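Local structure of putative transcriptional regulator (3LWF) at residues E115-A118 and Q119-L122; L122-R125 and M126-V130. The protein probably binds DNA and regulates transcription as a homodimeric member of the Rrf2 family of winged helix-turn-helix regulators. All coordinates share one frame; numbering follows the deposited sequence.

Contact 1. Residues E115-A118 and Q119-L122; sequences EEAA and QREL
The guanidinium of Arg120 lies with one face over the backbone that starts the helix, Glu116 C and Ala117 N each 3.7 Å above its plane and offset toward the rim. At its edge, near the plane, NH1 of Arg120 is 3.1 Å from Glu115 O. A bend at chi3 (-56°) turns the arginine back over this first turn, and the small CB of Ala117 lets NH2 settle beside it. The side chains of Glu115 and Gln119 cross at about a right angle, and Glu115 OE1 is hydrogen-bonded to Ser111 OG.

Glu116 is the N-cap. Its carbonyl opens the helical ladder by accepting a nearly straight bond from Arg120 N (3.1 Å, 170°), while Ala117 O takes Glu121 N at 2.9 Å. An acidic residue suits this end of a helix, where it would probably be favoured by the helix dipole.

This N-terminal turn of helix 117-136 follows strand 107-110 and lies against the second subunit: Glu115 and Glu116 make salt bridges to Arg27 and Lys54 of that subunit, Glu121 bonds to its Thr147, and Ala118, small enough for close approach, packs on Leu34 in its helix 24-38.

Contact 2. Residues L122-R125 and M126-V130; sequences LWTR and MRNAV. With SO4 (sulfate ion), chain K.
Leu122 meets the selenomethionine Met126 one turn later: CE of Met126 rests against the branched end of Leu122, 3.8 Å from CG, with both methyls also in contact. CG of Leu122 stands anti to its backbone N (chi1 -178°), which carries the branched end along the helix toward Met126, whose extended, unbranched chain returns to meet it. Leu122 O also accepts the backbone N of Met126.

Trp123 presents its ring edge to the same residue. SE of Met126 is 3.9 Å from Trp123 CE3 and lies 84° off the six-membered ring's normal, an edge-on Met-aromatic contact between side chains running side by side. Phe157 of the second subunit meets the ring edge-to-face, so a large aromatic fills this buried site, with Glu115 as the partner of NE1.

These are i to i+3 and i to i+4 contacts on the long helix 117-136, part of the dimer interface; the backbone ladder continues with Arg127 N on Trp123 O and Asn128 N on Thr124 O.

Thr124 CG2 lies alongside both neighbours, 3.9 Å from Arg127 NH2 and from Asn128 ND2; its OG1 bonds Arg120 O. Arg127 grips Asn128 OD1 side-on, NE and NH2 both at 2.7 Å. OD1 lies in the guanidinium plane, while both N-H groups reach it from one face of the amide, tilted nearly 30°; the paired bonds would limit guanidinium rotation. NH2 also bonds Ser149 O of the second subunit.

Arg125, straight from CG to NE, suits this partly exposed place: NH1 (2.9 Å) and NH2 share O1 of a sulfate probably from the crystallisation liquor, while NE forms a salt bridge with Glu121.

In the fold
Contacts 1 and 2 follow one another along helix 117-136, sharing Leu122, with centres about 11 Å apart. Contact 1 covers the start of the helix, and contact 2 the turns that follow, through its middle. A probable hydrogen bond between Glu115 OE1 and Trp123 NE1 (2.9 Å) joins them directly. Both lie on the same side of the chain's centre: the centre of contact 1 lies about 30 Å from the centre of the chain, that of contact 2 about 20 Å. Both touch the second subunit, so this projecting helix contributes to dimerisation, which in Rrf2 regulators probably positions two DNA-binding domains together.

Contact 1. Residues E115-A118 and Q119-L122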
ATOM      1  N   GLU A 115     -14.023   6.396  11.977  1.00 42.67           N
ATOM      2  CA  GLU A 115     -13.068   5.369  12.389  1.00 39.43           C
ATOM      3  C   GLU A 115     -12.492   5.705  13.719  1.00 35.65           C
ATOM      4  O   GLU A 115     -12.398   6.878  14.087  1.00 37.12           O
ATOM      5  CB  GLU A 115     -11.941   5.165  11.373  1.00 38.46           C
ATOM      6  CG  GLU A 115     -12.378   4.206  10.324  1.00 40.71           C
ATOM      7  CD  GLU A 115     -11.396   4.026   9.197  1.00 45.55           C
ATOM      8  OE1 GLU A 115     -10.310   4.669   9.216  1.00 28.88           O
ATOM      9  OE2 GLU A 115     -11.740   3.210   8.300  1.00 37.72           O
ATOM     10  N   GLU A 116     -12.144   4.659  14.453  1.00 32.44           N
ATOM     11  CA  GLU A 116     -11.556   4.827  15.751  1.00 32.50           C
ATOM     12  C   GLU A 116     -10.084   4.428  15.751  1.00 28.25           C
ATOM     13  O   GLU A 116      -9.533   3.989  14.739  1.00 26.71           O
ATOM     14  CB  GLU A 116     -12.389   4.048  16.765  1.00 33.63           C
ATOM     15  CG  GLU A 116     -13.737   4.754  17.054  1.00 40.90           C
ATOM     16  CD  GLU A 116     -14.888   3.809  17.458  1.00 47.43           C
ATOM     17  OE1 GLU A 116     -14.907   2.621  17.066  1.00 57.55           O
ATOM     18  OE2 GLU A 116     -15.819   4.277  18.128  1.00 49.38           O
ATOM     19  N   ALA A 117      -9.437   4.604  16.893  1.00 27.37           N
ATOM     20  CA  ALA A 117      -7.999   4.390  17.005  1.00 25.20           C
ATOM     21  C   ALA A 117      -7.568   2.977  16.551  1.00 23.03           C
ATOM     22  O   ALA A 117      -6.549   2.823  15.892  1.00 20.82           O
ATOM     23  CB  ALA A 117      -7.522   4.699  18.438  1.00 24.41           C
ATOM     24  N   ALA A 118      -8.361   1.960  16.876  1.00 23.68           N
ATOM     25  CA  ALA A 118      -8.006   0.572  16.530  1.00 21.31           C
ATOM     26  C   ALA A 118      -7.834   0.391  15.034  1.00 21.64           C
ATOM     27  O   ALA A 118      -6.859  -0.242  14.582  1.00 23.41           O
ATOM     28  CB  ALA A 118      -9.033  -0.426  17.123  1.00 20.94           C
ATOM     29  N   GLN A 119      -8.738   0.977  14.247  1.00 21.67           N
ATOM     30  CA  GLN A 119      -8.617   0.923  12.785  0.50 21.94           C
ATOM     31  C   GLN A 119      -7.454   1.766  12.276  1.00 22.32           C
ATOM     32  O   GLN A 119      -6.731   1.338  11.394  1.00 18.93           O
ATOM     33  CB  GLN A 119      -9.912   1.341  12.072  0.50 23.33           C
ATOM     34  CG  GLN A 119     -11.039   0.337  12.230  0.50 26.07           C
ATOM     35  CD  GLN A 119     -11.927   0.222  10.994  0.50 31.09           C
ATOM     36  OE1 GLN A 119     -13.152   0.222  11.116  0.50 32.76           O
ATOM     37  NE2 GLN A 119     -11.313   0.103   9.800  0.50 13.55           N
ATOM     38  N   ARG A 120      -7.270   2.960  12.837  1.00 21.11           N
ATOM     39  CA  ARG A 120      -6.163   3.792  12.457  1.00 25.79           C
ATOM     40  C   ARG A 120      -4.803   3.134  12.681  1.00 24.41           C
ATOM     41  O   ARG A 120      -3.856   3.385  11.932  1.00 21.54           O
ATOM     42  CB  ARG A 120      -6.254   5.156  13.141  1.00 29.34           C
ATOM     43  CG  ARG A 120      -7.435   6.006  12.519  1.00 41.28           C
ATOM     44  CD  ARG A 120      -7.315   7.498  12.802  1.00 44.17           C
ATOM     45  NE  ARG A 120      -7.216   7.766  14.243  1.00 54.09           N
ATOM     46  CZ  ARG A 120      -8.257   7.960  15.061  1.00 51.59           C
ATOM     47  NH1 ARG A 120      -9.511   7.927  14.591  1.00 53.64           N
ATOM     48  NH2 ARG A 120      -8.051   8.191  16.357  1.00 47.37           N
ATOM     49  N   GLU A 121      -4.722   2.266  13.684  1.00 24.32           N
ATOM     50  CA  GLU A 121      -3.472   1.541  13.964  1.00 22.88           C
ATOM     51  C   GLU A 121      -3.132   0.633  12.801  1.00 21.85           C
ATOM     52  O   GLU A 121      -1.954   0.489  12.432  1.00 20.01           O
ATOM     53  CB  GLU A 121      -3.598   0.741  15.267  1.00 22.59           C
ATOM     54  CG  GLU A 121      -2.485  -0.214  15.541  1.00 24.67           C
ATOM     55  CD  GLU A 121      -1.234   0.452  16.047  1.00 23.37           C
ATOM     56  OE1 GLU A 121      -1.327   1.568  16.573  1.00 22.80           O
ATOM     57  OE2 GLU A 121      -0.162  -0.165  15.915  1.00 26.08           O
ATOM     58  N   LEU A 122      -4.148   0.055  12.170  1.00 19.28           N
ATOM     59  CA  LEU A 122      -3.843  -0.788  11.027  1.00 20.59           C
ATOM     60  C   LEU A 122      -3.262   0.043   9.898  1.00 21.50           C
ATOM     61  O   LEU A 122      -2.352  -0.413   9.181  1.00 22.27           O
ATOM     62  CB  LEU A 122      -5.070  -1.563  10.547  1.00 21.10           C
ATOM     63  CG  LEU A 122      -4.816  -2.510   9.368  1.00 19.27           C
ATOM     64  CD1 LEU A 122      -3.759  -3.500   9.824  1.00 18.23           C
ATOM     65  CD2 LEU A 122      -6.082  -3.215   8.916  1.00 16.55           C
TER

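Contact 2. Residues L122-R125 and M126-V130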
ATOM      1  N   LEU A 122      -4.148   0.055  12.170  1.00 19.28           N
ATOM      2  CA  LEU A 122      -3.843  -0.788  11.027  1.00 20.59           C
ATOM      3  C   LEU A 122      -3.262   0.043   9.898  1.00 21.50           C
ATOM      4  O   LEU A 122      -2.352  -0.413   9.181  1.00 22.27           O
ATOM      5  CB  LEU A 122      -5.070  -1.563  10.547  1.00 21.10           C
ATOM      6  CG  LEU A 122      -4.816  -2.510   9.368  1.00 19.27           C
ATOM      7  CD1 LEU A 122      -3.759  -3.500   9.824  1.00 18.23           C
ATOM      8  CD2 LEU A 122      -6.082  -3.215   8.916  1.00 16.55           C
ATOM      9  N   TRP A 123      -3.807   1.242   9.722  1.00 20.73           N
ATOM     10  CA  TRP A 123      -3.424   2.070   8.591  1.00 23.51           C
ATOM     11  C   TRP A 123      -2.013   2.576   8.843  1.00 23.22           C
ATOM     12  O   TRP A 123      -1.193   2.578   7.934  1.00 24.57           O
ATOM     13  CB  TRP A 123      -4.388   3.247   8.373  1.00 22.90           C
ATOM     14  CG  TRP A 123      -5.892   2.924   8.164  1.00 23.84           C
ATOM     15  CD1 TRP A 123      -6.930   3.715   8.541  1.00 22.19           C
ATOM     16  CD2 TRP A 123      -6.488   1.746   7.572  1.00 18.92           C
ATOM     17  NE1 TRP A 123      -8.118   3.120   8.233  1.00 25.77           N
ATOM     18  CE2 TRP A 123      -7.878   1.914   7.635  1.00 27.16           C
ATOM     19  CE3 TRP A 123      -5.978   0.577   6.999  1.00 28.23           C
ATOM     20  CZ2 TRP A 123      -8.763   0.980   7.141  1.00 24.65           C
ATOM     21  CZ3 TRP A 123      -6.859  -0.365   6.522  1.00 29.57           C
ATOM     22  CH2 TRP A 123      -8.243  -0.158   6.602  1.00 28.03           C
ATOM     23  N   THR A 124      -1.750   2.960  10.095  1.00 24.46           N
ATOM     24  CA  THR A 124      -0.429   3.389  10.573  1.00 22.30           C
ATOM     25  C   THR A 124       0.628   2.344  10.239  1.00 23.43           C
ATOM     26  O   THR A 124       1.689   2.648   9.641  1.00 21.00           O
ATOM     27  CB  THR A 124      -0.487   3.669  12.066  1.00 24.00           C
ATOM     28  OG1 THR A 124      -1.395   4.751  12.305  1.00 22.63           O
ATOM     29  CG2 THR A 124       0.869   4.049  12.641  1.00 23.65           C
ATOM     30  N   ARG A 125       0.330   1.096  10.564  1.00 23.29           N
ATOM     31  CA  ARG A 125       1.291   0.009  10.323  1.00 23.17           C
ATOM     32  C   ARG A 125       1.550  -0.244   8.845  1.00 23.42           C
ATOM     33  O   ARG A 125       2.694  -0.483   8.433  1.00 24.36           O
ATOM     34  CB  ARG A 125       0.848  -1.290  10.990  1.00 21.09           C
ATOM     35  CG  ARG A 125       0.957  -1.223  12.495  1.00 22.83           C
ATOM     36  CD  ARG A 125       0.462  -2.487  13.165  1.00 26.47           C
ATOM     37  NE  ARG A 125       0.566  -2.365  14.613  1.00 24.19           N
ATOM     38  CZ  ARG A 125       1.002  -3.309  15.439  1.00 26.54           C
ATOM     39  NH1 ARG A 125       1.411  -4.485  14.996  1.00 28.75           N
ATOM     40  NH2 ARG A 125       1.030  -3.053  16.734  1.00 31.27           N
HETATM   41  N   MSE A 126       0.489  -0.231   8.059  1.00 21.86           N
HETATM   42  CA  MSE A 126       0.619  -0.407   6.618  1.00 24.06           C
HETATM   43  C   MSE A 126       1.457   0.724   5.982  1.00 24.71           C
HETATM   44  O   MSE A 126       2.284   0.456   5.110  1.00 23.26           O
HETATM   45  CB  MSE A 126      -0.746  -0.459   5.976  1.00 20.75           C
HETATM   46  CG  MSE A 126      -1.480  -1.716   6.275  1.00 24.99           C
HETATM   47 SE   MSE A 126      -3.236  -1.615   5.403  0.75 32.24          SE
HETATM   48  CE  MSE A 126      -3.838  -3.377   5.765  1.00 33.38           C
ATOM     49  N   ARG A 127       1.222   1.953   6.451  1.00 22.22           N
ATOM     50  CA  ARG A 127       1.876   3.157   5.962  1.00 23.95           C
ATOM     51  C   ARG A 127       3.366   3.069   6.337  1.00 24.96           C
ATOM     52  O   ARG A 127       4.232   3.314   5.507  1.00 25.64           O
ATOM     53  CB  ARG A 127       1.238   4.378   6.644  1.00 23.29           C
ATOM     54  CG  ARG A 127       1.673   5.753   6.131  1.00 26.79           C
ATOM     55  CD  ARG A 127       3.002   6.247   6.673  1.00 27.07           C
ATOM     56  NE  ARG A 127       3.122   6.069   8.106  1.00 27.14           N
ATOM     57  CZ  ARG A 127       2.508   6.806   9.035  1.00 26.97           C
ATOM     58  NH1 ARG A 127       1.706   7.803   8.719  1.00 25.96           N
ATOM     59  NH2 ARG A 127       2.705   6.525  10.317  1.00 31.70           N
ATOM     60  N   ASN A 128       3.654   2.766   7.604  1.00 24.12           N
ATOM     61  CA  ASN A 128       5.042   2.595   8.043  1.00 23.74           C
ATOM     62  C   ASN A 128       5.761   1.557   7.201  1.00 24.14           C
ATOM     63  O   ASN A 128       6.921   1.760   6.800  1.00 22.78           O
ATOM     64  CB  ASN A 128       5.126   2.294   9.555  1.00 20.35           C
ATOM     65  CG  ASN A 128       4.732   3.493  10.391  1.00 22.65           C
ATOM     66  OD1 ASN A 128       4.559   4.578   9.850  1.00 26.94           O
ATOM     67  ND2 ASN A 128       4.560   3.312  11.691  1.00 21.87           N
ATOM     68  N   ALA A 129       5.057   0.482   6.878  1.00 24.72           N
ATOM     69  CA  ALA A 129       5.668  -0.633   6.155  1.00 24.92           C
ATOM     70  C   ALA A 129       6.053  -0.214   4.743  1.00 25.74           C
ATOM     71  O   ALA A 129       7.161  -0.528   4.270  1.00 26.48           O
ATOM     72  CB  ALA A 129       4.733  -1.845   6.122  1.00 22.11           C
ATOM     73  N   VAL A 130       5.152   0.462   4.051  1.00 25.54           N
ATOM     74  CA  VAL A 130       5.386   0.777   2.637  1.00 25.63           C
ATOM     75  C   VAL A 130       6.446   1.879   2.538  1.00 24.27           C
ATOM     76  O   VAL A 130       7.337   1.842   1.695  1.00 21.28           O
ATOM     77  CB  VAL A 130       4.096   1.247   1.939  1.00 25.65           C
ATOM     78  CG1 VAL A 130       4.391   1.866   0.575  1.00 18.27           C
ATOM     79  CG2 VAL A 130       3.120   0.099   1.855  1.00 25.95           C
TER
HETATM   80  S   SO4 K 147       4.282  -5.733  17.364  0.50 57.58           S
HETATM   81  O1  SO4 K 147       2.821  -5.634  17.291  0.50 47.82           O
HETATM   82  O2  SO4 K 147       4.728  -7.116  17.163  0.50 56.84           O
HETATM   83  O3  SO4 K 147       4.923  -4.909  16.345  0.50 49.43           O
HETATM   84  O4  SO4 K 147       4.684  -5.299  18.693  0.50 54.40           O